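PDB 3G5W: multicopper oxidase type 1 from Nitrosomonas europaea, which probably oxidises substrates at a mononuclear copper centre and passes the electrons to a copper cluster where oxygen is reduced, as in related laccases. Local coordinates for residues Arg189-His203 with Asp226-Leu240. Sequence-based numbering, arbitrary orientation.
Sequences RLRLIGAGDHVHAIH and DTVLIGPGERYDVIL. With C1O (Cu-O linkage), chain H; C2O (Cu-O-Cu linkage), chain P.
Two antiparallel strand pairings, one in each sheet of the second cupredoxin domain, make up this buried contact: R189-I193 against R235-I239, and H200-H203 against T227-I230. Branched aliphatic side chains suit the buried space between the sheets: L192 CD1 meets V238 CG2 at 4.0 Å, and I230 turns CG1 away from its own amide nitrogen (chi1 -177°), the extended chain bringing CD1 to 3.8 Å from L192 CB. This is the Greek-key beta-sandwich of the multicopper oxidases, and both segments pass between its sheets here, through G194-V199 and G231-E234. G194 O accepts from G233 N (2.8 Å); a side chain on G194 would run into G231 O, and P232 sets ring carbons CB and CG against the carbonyl oxygens of G196 and D197. On the face turned to strand 98-103, R189 NE and NH1 each lie 2.8 Å from D237 OD1, which sits in the guanidinium plane, a side-on grip that suits arginine; NH2 salt-bridges E132. R191 NH2 lies over that guanidinium, R191 NH1 adds a charge-only salt bridge to OD1, and NE pairs with D138. A leucine replacing R189 would probably leave D237 OD1 without its two donors and E132 without its mate. At the far end H203 ND1 donates to D226 O (2.9 Å) from above the carbonyl plane, steadying the ring whose NE2 binds copper at 1.9 Å, a metal shared with H59 of the second subunit.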
ATOM      1  N   ARG A 189      -2.980 -22.899   5.466  1.00 17.95           N
ATOM      2  CA  ARG A 189      -3.207 -21.961   4.392  1.00 17.53           C
ATOM      3  C   ARG A 189      -4.107 -20.874   4.957  1.00 17.21           C
ATOM      4  O   ARG A 189      -5.237 -21.153   5.345  1.00 17.67           O
ATOM      5  CB  ARG A 189      -3.884 -22.685   3.238  1.00 17.34           C
ATOM      6  CG  ARG A 189      -4.172 -21.844   2.008  1.00 17.57           C
ATOM      7  CD  ARG A 189      -4.777 -22.733   0.920  1.00 17.81           C
ATOM      8  NE  ARG A 189      -5.024 -21.991  -0.313  1.00 17.65           N
ATOM      9  CZ  ARG A 189      -5.125 -22.545  -1.521  1.00 18.71           C
ATOM     10  NH1 ARG A 189      -5.344 -21.781  -2.584  1.00 18.90           N
ATOM     11  NH2 ARG A 189      -4.995 -23.860  -1.673  1.00 18.45           N
ATOM     12  N   LEU A 190      -3.584 -19.654   5.047  1.00 16.87           N
ATOM     13  CA  LEU A 190      -4.383 -18.503   5.440  1.00 16.64           C
ATOM     14  C   LEU A 190      -4.853 -17.752   4.203  1.00 16.75           C
ATOM     15  O   LEU A 190      -4.047 -17.198   3.445  1.00 16.50           O
ATOM     16  CB  LEU A 190      -3.596 -17.560   6.355  1.00 17.11           C
ATOM     17  CG  LEU A 190      -2.833 -18.128   7.556  1.00 17.50           C
ATOM     18  CD1 LEU A 190      -2.058 -17.002   8.247  1.00 19.67           C
ATOM     19  CD2 LEU A 190      -3.759 -18.842   8.534  1.00 19.11           C
ATOM     20  N   ARG A 191      -6.163 -17.738   3.999  1.00 16.51           N
ATOM     21  CA  ARG A 191      -6.744 -17.039   2.860  1.00 16.69           C
ATOM     22  C   ARG A 191      -7.147 -15.634   3.321  1.00 16.52           C
ATOM     23  O   ARG A 191      -8.187 -15.452   3.960  1.00 16.53           O
ATOM     24  CB  ARG A 191      -7.929 -17.832   2.301  1.00 16.78           C
ATOM     25  CG  ARG A 191      -7.576 -19.273   1.879  1.00 17.37           C
ATOM     26  CD  ARG A 191      -8.810 -20.021   1.380  1.00 17.88           C
ATOM     27  NE  ARG A 191      -8.521 -21.399   0.961  1.00 18.37           N
ATOM     28  CZ  ARG A 191      -8.518 -21.824  -0.300  1.00 18.96           C
ATOM     29  NH1 ARG A 191      -8.768 -20.988  -1.304  1.00 17.95           N
ATOM     30  NH2 ARG A 191      -8.266 -23.106  -0.560  1.00 20.03           N
ATOM     31  N   LEU A 192      -6.289 -14.654   3.034  1.00 16.04           N
ATOM     32  CA  LEU A 192      -6.501 -13.282   3.486  1.00 16.00           C
ATOM     33  C   LEU A 192      -7.316 -12.536   2.445  1.00 16.13           C
ATOM     34  O   LEU A 192      -6.971 -12.540   1.266  1.00 16.46           O
ATOM     35  CB  LEU A 192      -5.158 -12.561   3.705  1.00 15.82           C
ATOM     36  CG  LEU A 192      -4.078 -13.232   4.569  1.00 16.23           C
ATOM     37  CD1 LEU A 192      -2.829 -12.353   4.633  1.00 16.30           C
ATOM     38  CD2 LEU A 192      -4.595 -13.557   5.970  1.00 15.43           C
ATOM     39  N   ILE A 193      -8.400 -11.901   2.883  1.00 16.10           N
ATOM     40  CA  ILE A 193      -9.269 -11.146   1.984  1.00 16.16           C
ATOM     41  C   ILE A 193      -9.373  -9.705   2.475  1.00 16.73           C
ATOM     42  O   ILE A 193      -9.740  -9.460   3.622  1.00 16.54           O
ATOM     43  CB  ILE A 193     -10.678 -11.802   1.833  1.00 16.03           C
ATOM     44  CG1 ILE A 193     -10.542 -13.290   1.441  1.00 15.74           C
ATOM     45  CG2 ILE A 193     -11.514 -11.032   0.793  1.00 14.82           C
ATOM     46  CD1 ILE A 193     -11.846 -14.101   1.467  1.00 16.87           C
ATOM     47  N   GLY A 194      -9.002  -8.765   1.607  1.00 17.26           N
ATOM     48  CA  GLY A 194      -9.057  -7.341   1.926  1.00 17.66           C
ATOM     49  C   GLY A 194     -10.456  -6.800   1.694  1.00 18.12           C
ATOM     50  O   GLY A 194     -10.741  -6.199   0.659  1.00 17.98           O
ATOM     51  N   ALA A 195     -11.332  -7.033   2.663  1.00 18.60           N
ATOM     52  CA  ALA A 195     -12.729  -6.622   2.557  1.00 19.62           C
ATOM     53  C   ALA A 195     -12.916  -5.154   2.931  1.00 20.49           C
ATOM     54  O   ALA A 195     -13.966  -4.561   2.644  1.00 21.82           O
ATOM     55  CB  ALA A 195     -13.612  -7.525   3.425  1.00 19.08           C
ATOM     56  N   GLY A 196     -11.884  -4.563   3.531  1.00 20.89           N
ATOM     57  CA  GLY A 196     -11.968  -3.219   4.091  1.00 21.42           C
ATOM     58  C   GLY A 196     -11.500  -2.094   3.196  1.00 21.80           C
ATOM     59  O   GLY A 196     -11.155  -2.306   2.029  1.00 22.26           O
ATOM     60  N   ASP A 197     -11.483  -0.893   3.765  1.00 21.77           N
ATOM     61  CA  ASP A 197     -11.128   0.331   3.048  1.00 21.78           C
ATOM     62  C   ASP A 197      -9.632   0.630   3.113  1.00 21.00           C
ATOM     63  O   ASP A 197      -9.110   1.399   2.300  1.00 20.56           O
ATOM     64  CB  ASP A 197     -11.921   1.514   3.639  1.00 22.51           C
ATOM     65  CG  ASP A 197     -11.863   2.743   2.767  1.00 24.82           C
ATOM     66  OD1 ASP A 197     -12.573   2.778   1.743  1.00 28.13           O
ATOM     67  OD2 ASP A 197     -11.100   3.677   3.103  1.00 29.38           O
ATOM     68  N   HIS A 198      -8.954   0.024   4.087  1.00 20.21           N
ATOM     69  CA  HIS A 198      -7.548   0.290   4.367  1.00 19.69           C
ATOM     70  C   HIS A 198      -6.656  -0.842   3.869  1.00 19.06           C
ATOM     71  O   HIS A 198      -7.101  -1.988   3.719  1.00 18.36           O
ATOM     72  CB  HIS A 198      -7.314   0.433   5.875  1.00 20.12           C
ATOM     73  CG  HIS A 198      -7.907   1.668   6.483  1.00 21.93           C
ATOM     74  ND1 HIS A 198      -7.558   2.112   7.741  1.00 24.67           N
ATOM     75  CD2 HIS A 198      -8.822   2.550   6.016  1.00 23.68           C
ATOM     76  CE1 HIS A 198      -8.233   3.213   8.022  1.00 24.55           C
ATOM     77  NE2 HIS A 198      -9.005   3.501   6.992  1.00 23.31           N
ATOM     78  N   VAL A 199      -5.395  -0.500   3.627  1.00 18.18           N
ATOM     79  CA  VAL A 199      -4.335  -1.485   3.448  1.00 17.65           C
ATOM     80  C   VAL A 199      -4.028  -2.111   4.821  1.00 17.16           C
ATOM     81  O   VAL A 199      -4.032  -1.420   5.843  1.00 16.68           O
ATOM     82  CB  VAL A 199      -3.059  -0.816   2.862  1.00 18.10           C
ATOM     83  CG1 VAL A 199      -2.000  -1.850   2.582  1.00 18.83           C
ATOM     84  CG2 VAL A 199      -3.389  -0.053   1.581  1.00 17.84           C
ATOM     85  N   HIS A 200      -3.794  -3.418   4.845  1.00 16.52           N
ATOM     86  CA  HIS A 200      -3.403  -4.112   6.064  1.00 16.31           C
ATOM     87  C   HIS A 200      -2.050  -4.756   5.823  1.00 16.12           C
ATOM     88  O   HIS A 200      -1.750  -5.145   4.696  1.00 16.40           O
ATOM     89  CB  HIS A 200      -4.442  -5.177   6.437  1.00 16.21           C
ATOM     90  CG  HIS A 200      -5.831  -4.636   6.552  1.00 16.64           C
ATOM     91  ND1 HIS A 200      -6.282  -3.982   7.679  1.00 18.20           N
ATOM     92  CD2 HIS A 200      -6.855  -4.613   5.668  1.00 16.43           C
ATOM     93  CE1 HIS A 200      -7.528  -3.586   7.485  1.00 16.84           C
ATOM     94  NE2 HIS A 200      -7.899  -3.956   6.272  1.00 18.65           N
ATOM     95  N   ALA A 201      -1.247  -4.856   6.877  1.00 16.25           N
ATOM     96  CA  ALA A 201       0.086  -5.469   6.809  1.00 16.20           C
ATOM     97  C   ALA A 201       0.149  -6.666   7.767  1.00 16.02           C
ATOM     98  O   ALA A 201       0.489  -6.506   8.943  1.00 16.18           O
ATOM     99  CB  ALA A 201       1.143  -4.447   7.163  1.00 16.41           C
ATOM    100  N   ILE A 202      -0.200  -7.851   7.271  1.00 16.04           N
ATOM    101  CA  ILE A 202      -0.386  -9.003   8.144  1.00 16.25           C
ATOM    102  C   ILE A 202       0.945  -9.679   8.438  1.00 16.39           C
ATOM    103  O   ILE A 202       1.578 -10.253   7.545  1.00 15.88           O
ATOM    104  CB  ILE A 202      -1.429 -10.030   7.606  1.00 16.30           C
ATOM    105  CG1 ILE A 202      -2.795  -9.369   7.355  1.00 16.76           C
ATOM    106  CG2 ILE A 202      -1.571 -11.219   8.568  1.00 16.89           C
ATOM    107  CD1 ILE A 202      -3.401  -8.669   8.569  1.00 18.51           C
ATOM    108  N   HIS A 203       1.337  -9.611   9.706  1.00 16.14           N
ATOM    109  CA  HIS A 203       2.608 -10.132  10.160  1.00 16.75           C
ATOM    110  C   HIS A 203       2.416 -11.359  11.065  1.00 17.15           C
ATOM    111  O   HIS A 203       1.607 -11.326  11.991  1.00 16.91           O
ATOM    112  CB  HIS A 203       3.375  -9.016  10.878  1.00 16.58           C
ATOM    113  CG  HIS A 203       4.624  -9.488  11.544  1.00 16.56           C
ATOM    114  ND1 HIS A 203       5.628 -10.139  10.859  1.00 16.74           N
ATOM    115  CD2 HIS A 203       5.021  -9.434  12.836  1.00 16.67           C
ATOM    116  CE1 HIS A 203       6.594 -10.462  11.701  1.00 16.97           C
ATOM    117  NE2 HIS A 203       6.252 -10.044  12.906  1.00 16.15           N
ATOM    118  N   ASP A 226       7.695 -12.220   6.074  1.00 20.21           N
ATOM    119  CA  ASP A 226       6.986 -12.309   7.346  1.00 19.79           C
ATOM    120  C   ASP A 226       5.811 -11.341   7.474  1.00 19.39           C
ATOM    121  O   ASP A 226       5.013 -11.461   8.404  1.00 18.42           O
ATOM    122  CB  ASP A 226       7.951 -12.185   8.543  1.00 20.18           C
ATOM    123  CG  ASP A 226       8.710 -10.860   8.573  1.00 21.04           C
ATOM    124  OD1 ASP A 226       8.084  -9.785   8.495  1.00 22.68           O
ATOM    125  OD2 ASP A 226       9.955 -10.893   8.700  1.00 23.26           O
ATOM    126  N   THR A 227       5.722 -10.391   6.538  1.00 18.96           N
ATOM    127  CA  THR A 227       4.662  -9.375   6.529  1.00 19.24           C
ATOM    128  C   THR A 227       4.068  -9.244   5.122  1.00 19.18           C
ATOM    129  O   THR A 227       4.790  -9.026   4.144  1.00 19.43           O
ATOM    130  CB  THR A 227       5.179  -7.995   7.052  1.00 19.04           C
ATOM    131  OG1 THR A 227       5.772  -8.163   8.346  1.00 19.84           O
ATOM    132  CG2 THR A 227       4.052  -6.967   7.160  1.00 18.87           C
ATOM    133  N   VAL A 228       2.749  -9.400   5.037  1.00 18.77           N
ATOM    134  CA  VAL A 228       2.025  -9.372   3.773  1.00 18.77           C
ATOM    135  C   VAL A 228       1.200  -8.091   3.677  1.00 18.59           C
ATOM    136  O   VAL A 228       0.221  -7.922   4.406  1.00 18.03           O
ATOM    137  CB  VAL A 228       1.070 -10.593   3.637  1.00 18.88           C
ATOM    138  CG1 VAL A 228       0.377 -10.587   2.271  1.00 19.20           C
ATOM    139  CG2 VAL A 228       1.827 -11.925   3.874  1.00 20.19           C
ATOM    140  N   LEU A 229       1.591  -7.200   2.768  1.00 18.55           N
ATOM    141  CA  LEU A 229       0.839  -5.971   2.540  1.00 19.06           C
ATOM    142  C   LEU A 229      -0.329  -6.272   1.603  1.00 18.82           C
ATOM    143  O   LEU A 229      -0.123  -6.680   0.447  1.00 19.23           O
ATOM    144  CB  LEU A 229       1.753  -4.880   1.964  1.00 18.92           C
ATOM    145  CG  LEU A 229       1.285  -3.427   2.109  1.00 20.11           C
ATOM    146  CD1 LEU A 229       1.288  -3.006   3.573  1.00 20.79           C
ATOM    147  CD2 LEU A 229       2.179  -2.489   1.275  1.00 19.90           C
ATOM    148  N   ILE A 230      -1.552  -6.107   2.113  1.00 18.24           N
ATOM    149  CA  ILE A 230      -2.766  -6.459   1.369  1.00 17.54           C
ATOM    150  C   ILE A 230      -3.757  -5.284   1.304  1.00 17.68           C
ATOM    151  O   ILE A 230      -4.125  -4.703   2.326  1.00 17.64           O
ATOM    152  CB  ILE A 230      -3.428  -7.779   1.899  1.00 17.80           C
ATOM    153  CG1 ILE A 230      -4.652  -8.155   1.052  1.00 16.83           C
ATOM    154  CG2 ILE A 230      -3.760  -7.694   3.395  1.00 18.11           C
ATOM    155  CD1 ILE A 230      -5.297  -9.473   1.417  1.00 16.72           C
ATOM    156  N   GLY A 231      -4.153  -4.929   0.085  1.00 18.03           N
ATOM    157  CA  GLY A 231      -5.005  -3.767  -0.158  1.00 17.96           C
ATOM    158  C   GLY A 231      -6.439  -4.158  -0.449  1.00 18.13           C
ATOM    159  O   GLY A 231      -6.718  -5.326  -0.703  1.00 18.26           O
ATOM    160  N   PRO A 232      -7.363  -3.179  -0.408  1.00 18.19           N
ATOM    161  CA  PRO A 232      -8.785  -3.439  -0.649  1.00 18.15           C
ATOM    162  C   PRO A 232      -9.041  -4.215  -1.947  1.00 18.03           C
ATOM    163  O   PRO A 232      -8.533  -3.845  -3.001  1.00 17.86           O
ATOM    164  CB  PRO A 232      -9.383  -2.031  -0.732  1.00 18.38           C
ATOM    165  CG  PRO A 232      -8.492  -1.214   0.137  1.00 18.02           C
ATOM    166  CD  PRO A 232      -7.109  -1.753  -0.120  1.00 18.17           C
ATOM    167  N   GLY A 233      -9.820  -5.292  -1.860  1.00 17.69           N
ATOM    168  CA  GLY A 233     -10.153  -6.092  -3.040  1.00 17.57           C
ATOM    169  C   GLY A 233      -9.197  -7.241  -3.328  1.00 17.76           C
ATOM    170  O   GLY A 233      -9.585  -8.223  -3.959  1.00 17.83           O
ATOM    171  N   GLU A 234      -7.950  -7.116  -2.877  1.00 17.52           N
ATOM    172  CA  GLU A 234      -6.941  -8.168  -3.078  1.00 17.47           C
ATOM    173  C   GLU A 234      -7.201  -9.375  -2.191  1.00 17.48           C
ATOM    174  O   GLU A 234      -7.793  -9.253  -1.120  1.00 16.89           O
ATOM    175  CB  GLU A 234      -5.535  -7.647  -2.780  1.00 17.79           C
ATOM    176  CG  GLU A 234      -5.065  -6.521  -3.674  1.00 18.06           C
ATOM    177  CD  GLU A 234      -3.582  -6.260  -3.505  1.00 20.30           C
ATOM    178  OE1 GLU A 234      -3.190  -5.658  -2.473  1.00 19.99           O
ATOM    179  OE2 GLU A 234      -2.807  -6.678  -4.398  1.00 19.75           O
ATOM    180  N   ARG A 235      -6.755 -10.544  -2.654  1.00 17.27           N
ATOM    181  CA  ARG A 235      -6.666 -11.714  -1.799  1.00 17.35           C
ATOM    182  C   ARG A 235      -5.269 -12.279  -1.914  1.00 17.69           C
ATOM    183  O   ARG A 235      -4.697 -12.310  -3.007  1.00 17.36           O
ATOM    184  CB  ARG A 235      -7.680 -12.792  -2.194  1.00 17.17           C
ATOM    185  CG  ARG A 235      -9.141 -12.455  -1.878  1.00 17.18           C
ATOM    186  CD  ARG A 235      -9.774 -11.633  -2.985  1.00 17.67           C
ATOM    187  NE  ARG A 235      -9.921 -12.406  -4.213  1.00 18.18           N
ATOM    188  CZ  ARG A 235      -9.817 -11.907  -5.437  1.00 20.14           C
ATOM    189  NH1 ARG A 235      -9.549 -10.616  -5.619  1.00 20.45           N
ATOM    190  NH2 ARG A 235      -9.965 -12.710  -6.487  1.00 20.09           N
ATOM    191  N   TYR A 236      -4.731 -12.720  -0.780  1.00 18.04           N
ATOM    192  CA  TYR A 236      -3.477 -13.451  -0.743  1.00 18.65           C
ATOM    193  C   TYR A 236      -3.652 -14.741   0.041  1.00 18.91           C
ATOM    194  O   TYR A 236      -4.195 -14.724   1.146  1.00 19.09           O
ATOM    195  CB  TYR A 236      -2.378 -12.596  -0.110  1.00 18.99           C
ATOM    196  CG  TYR A 236      -1.890 -11.493  -1.022  1.00 19.64           C
ATOM    197  CD1 TYR A 236      -0.947 -11.755  -2.013  1.00 19.55           C
ATOM    198  CD2 TYR A 236      -2.379 -10.193  -0.905  1.00 20.00           C
ATOM    199  CE1 TYR A 236      -0.493 -10.750  -2.865  1.00 20.50           C
ATOM    200  CE2 TYR A 236      -1.930  -9.175  -1.754  1.00 20.67           C
ATOM    201  CZ  TYR A 236      -0.985  -9.463  -2.728  1.00 20.64           C
ATOM    202  OH  TYR A 236      -0.534  -8.472  -3.578  1.00 20.23           O
ATOM    203  N   ASP A 237      -3.205 -15.856  -0.539  1.00 18.89           N
ATOM    204  CA  ASP A 237      -3.109 -17.114   0.199  1.00 19.07           C
ATOM    205  C   ASP A 237      -1.689 -17.275   0.712  1.00 18.98           C
ATOM    206  O   ASP A 237      -0.728 -17.305  -0.067  1.00 18.79           O
ATOM    207  CB  ASP A 237      -3.499 -18.321  -0.668  1.00 19.14           C
ATOM    208  CG  ASP A 237      -4.963 -18.289  -1.109  1.00 20.65           C
ATOM    209  OD1 ASP A 237      -5.563 -19.371  -1.251  1.00 22.72           O
ATOM    210  OD2 ASP A 237      -5.516 -17.189  -1.335  1.00 24.39           O
ATOM    211  N   VAL A 238      -1.570 -17.379   2.028  1.00 18.98           N
ATOM    212  CA  VAL A 238      -0.277 -17.512   2.680  1.00 19.37           C
ATOM    213  C   VAL A 238      -0.179 -18.908   3.269  1.00 19.33           C
ATOM    214  O   VAL A 238      -1.030 -19.310   4.070  1.00 19.74           O
ATOM    215  CB  VAL A 238      -0.085 -16.451   3.786  1.00 19.42           C
ATOM    216  CG1 VAL A 238       1.302 -16.570   4.417  1.00 20.06           C
ATOM    217  CG2 VAL A 238      -0.287 -15.045   3.221  1.00 19.41           C
ATOM    218  N   ILE A 239       0.849 -19.643   2.856  1.00 19.34           N
ATOM    219  CA  ILE A 239       1.082 -20.986   3.380  1.00 19.60           C
ATOM    220  C   ILE A 239       2.213 -20.967   4.421  1.00 19.69           C
ATOM    221  O   ILE A 239       3.282 -20.394   4.183  1.00 19.20           O
ATOM    222  CB  ILE A 239       1.287 -22.028   2.239  1.00 19.80           C
ATOM    223  CG1 ILE A 239      -0.080 -22.474   1.709  1.00 21.48           C
ATOM    224  CG2 ILE A 239       2.010 -23.285   2.751  1.00 20.12           C
ATOM    225  CD1 ILE A 239      -0.439 -21.975   0.349  1.00 23.83           C
ATOM    226  N   LEU A 240       1.945 -21.554   5.584  1.00 19.85           N
ATOM    227  CA  LEU A 240       2.901 -21.586   6.681  1.00 20.71           C
ATOM    228  C   LEU A 240       3.150 -23.027   7.113  1.00 20.99           C
ATOM    229  O   LEU A 240       2.200 -23.769   7.393  1.00 20.53           O
ATOM    230  CB  LEU A 240       2.371 -20.777   7.881  1.00 20.98           C
ATOM    231  CG  LEU A 240       1.935 -19.310   7.781  1.00 22.13           C
ATOM    232  CD1 LEU A 240       1.063 -18.943   8.992  1.00 24.45           C
ATOM    233  CD2 LEU A 240       3.125 -18.391   7.733  1.00 23.14           C
TER
HETATM  234 CU4  C1O H   2       7.404  -9.879  14.445  1.00 22.97          CU
HETATM  235  O3  C1O H   2       9.009 -12.082  13.740  1.00 14.19           O
HETATM  236 CU2  C2O P 362       4.070  -8.650  16.394  1.00 22.05          CU
HETATM  237 CU3  C2O P 362       7.529  -5.864  14.051  1.00 20.23          CU
HETATM  238  O1  C2O P 362       5.616  -7.171  15.408  1.00 23.41           O